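Local coordinates for subtilisin-like protein (Prochloron didemni, PDB 3ZXY) that is the protease domain of PatA, probably acting as a subtilisin-type serine endopeptidase, at residues 219-224 / 238-243. The protein carries 1 engineered substitution. Sequence-based numbering, arbitrary orientation.
Sequences GVAALL and QKVRQL
Val240 packs against Ala221 and Leu224, CG1 between the two and CG2 on Leu224 alone, joining helix 237-247 to the long helix 210-230 of this subtilisin fold, the helix whose first turn carries the engineered Ala211 at the predicted nucleophile position. CG1 does most of the touching. Val240 CG1 stands 3.8 Å from Ala221 CB and equally close to Ala221 CA, so the methyl rests on the helix backbone itself. Alanine suits this place because its short side chain lets the two helices come together, with the CA atoms of Ala221 and Val240 6.3 Å apart. One turn on, Leu224 CB lies 3.9 Å from both Val240 CG1 and Val240 CG2, and Leu224 CD1 reaches Val240 CG1 at 3.9 Å. CG1 lies anti to the backbone N of Val240 (chi1 163°), a rotation that sends CG1 to both residues and CG2 to Leu224, and a beta-branched residue can offer two methyls there without a long chain. No hydrogen bond crosses the interface; the grip is purely apolar and buried. Farther out, Leu225 and Gln228 also touch Val240, Leu244 extends the seam to Ala221 and Leu224, and Phe273 and Leu276 of helix 269-278 pack on Leu224. On the more open side of helix 237-247, the chain beside strand 162-167 is tied on by Gln238 NE2 bonding to Ala160 O and Arg241 NE to Val161 O.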
loop_
_atom_site.group_PDB
_atom_site.type_symbol
_atom_site.label_atom_id
_atom_site.label_comp_id
_atom_site.label_asym_id
_atom_site.label_seq_id
_atom_site.Cartn_x
_atom_site.Cartn_y
_atom_site.Cartn_z
ATOM N N GLY A 219 3.516 0.705 -4.661
ATOM C CA GLY A 219 4.353 1.352 -5.677
ATOM C C GLY A 219 4.726 0.432 -6.821
ATOM O O GLY A 219 4.604 0.807 -8.010
ATOM N N VAL A 220 5.167 -0.781 -6.478
ATOM C CA VAL A 220 5.506 -1.765 -7.508
ATOM C C VAL A 220 4.268 -2.115 -8.345
ATOM O O VAL A 220 4.350 -2.214 -9.587
ATOM C CB VAL A 220 6.163 -3.012 -6.901
ATOM C CG1 VAL A 220 6.292 -4.111 -7.961
ATOM C CG2 VAL A 220 7.518 -2.645 -6.303
ATOM N N ALA A 221 3.121 -2.299 -7.694
ATOM C CA ALA A 221 1.860 -2.566 -8.404
ATOM C C ALA A 221 1.557 -1.443 -9.384
ATOM O O ALA A 221 1.119 -1.690 -10.505
ATOM C CB ALA A 221 0.692 -2.782 -7.428
ATOM N N ALA A 222 1.805 -0.204 -8.969
ATOM C CA ALA A 222 1.576 0.941 -9.832
ATOM C C ALA A 222 2.498 0.915 -11.048
ATOM O O ALA A 222 2.071 1.227 -12.153
ATOM C CB ALA A 222 1.733 2.235 -9.042
ATOM N N LEU A 223 3.752 0.521 -10.859
ATOM C CA LEU A 223 4.680 0.375 -11.970
ATOM C C LEU A 223 4.249 -0.738 -12.924
ATOM O O LEU A 223 4.405 -0.593 -14.133
ATOM C CB LEU A 223 6.104 0.133 -11.477
ATOM C CG LEU A 223 6.720 1.288 -10.685
ATOM C CD1 LEU A 223 8.120 0.893 -10.256
ATOM C CD2 LEU A 223 6.756 2.581 -11.504
ATOM N N LEU A 224 3.711 -1.829 -12.394
ATOM C CA LEU A 224 3.209 -2.906 -13.263
ATOM C C LEU A 224 1.992 -2.446 -14.075
ATOM O O LEU A 224 1.896 -2.728 -15.270
ATOM C CB LEU A 224 2.917 -4.161 -12.443
ATOM C CG LEU A 224 4.170 -4.873 -11.920
ATOM C CD1 LEU A 224 3.785 -5.827 -10.791
ATOM C CD2 LEU A 224 4.881 -5.627 -13.049
ATOM N N GLN A 238 -6.338 -6.415 -10.612
ATOM C CA GLN A 238 -6.398 -7.778 -10.093
ATOM C C GLN A 238 -5.414 -8.711 -10.793
ATOM O O GLN A 238 -4.883 -9.624 -10.181
ATOM C CB GLN A 238 -7.821 -8.337 -10.098
ATOM C CG GLN A 238 -8.669 -7.814 -8.939
ATOM C CD GLN A 238 -8.149 -8.259 -7.564
ATOM O OE1 GLN A 238 -7.740 -9.409 -7.385
ATOM N NE2 GLN A 238 -8.159 -7.351 -6.604
ATOM N N LYS A 239 -5.130 -8.470 -12.060
ATOM C CA LYS A 239 -4.087 -9.232 -12.746
ATOM C C LYS A 239 -2.721 -8.923 -12.149
ATOM O O LYS A 239 -1.873 -9.822 -12.006
ATOM C CB LYS A 239 -4.072 -8.924 -14.252
ATOM C CG LYS A 239 -3.048 -9.746 -15.027
ATOM C CD LYS A 239 -3.174 -9.501 -16.519
ATOM C CE LYS A 239 -2.296 -10.451 -17.338
ATOM N NZ LYS A 239 -2.222 -10.003 -18.759
ATOM N N VAL A 240 -2.480 -7.656 -11.818
ATOM C CA VAL A 240 -1.217 -7.284 -11.203
ATOM C C VAL A 240 -1.043 -7.983 -9.851
ATOM O O VAL A 240 0.046 -8.479 -9.527
ATOM C CB VAL A 240 -1.084 -5.755 -11.107
ATOM C CG1 VAL A 240 0.013 -5.370 -10.116
ATOM C CG2 VAL A 240 -0.864 -5.152 -12.504
ATOM N N ARG A 241 -2.109 -8.058 -9.063
ATOM C CA ARG A 241 -2.063 -8.864 -7.846
ATOM C C ARG A 241 -1.643 -10.309 -8.122
ATOM O O ARG A 241 -0.804 -10.877 -7.429
ATOM C CB ARG A 241 -3.424 -8.851 -7.157
ATOM C CG ARG A 241 -3.510 -9.688 -5.893
ATOM C CD ARG A 241 -4.915 -9.566 -5.351
ATOM N NE ARG A 241 -5.249 -10.394 -4.234
ATOM C CZ ARG A 241 -5.842 -11.579 -4.279
ATOM N NH1 ARG A 241 -6.111 -12.213 -5.427
ATOM N NH2 ARG A 241 -6.161 -12.156 -3.131
ATOM N N GLN A 242 -2.238 -10.903 -9.155
ATOM C CA GLN A 242 -1.954 -12.303 -9.493
ATOM C C GLN A 242 -0.479 -12.459 -9.896
ATOM O O GLN A 242 0.191 -13.439 -9.520
ATOM C CB GLN A 242 -2.901 -12.765 -10.605
ATOM C CG GLN A 242 -2.972 -14.270 -10.756
ATOM C CD GLN A 242 -3.823 -14.966 -9.697
ATOM O OE1 GLN A 242 -4.280 -14.352 -8.727
ATOM N NE2 GLN A 242 -4.034 -16.251 -9.880
ATOM N N LEU A 243 0.022 -11.496 -10.664
ATOM C CA LEU A 243 1.430 -11.518 -11.076
ATOM C C LEU A 243 2.382 -11.423 -9.888
ATOM O O LEU A 243 3.391 -12.122 -9.830
ATOM C CB LEU A 243 1.737 -10.385 -12.063
ATOM C CG LEU A 243 1.099 -10.504 -13.444
ATOM C CD1 LEU A 243 1.120 -9.138 -14.124
ATOM C CD2 LEU A 243 1.825 -11.536 -14.285
#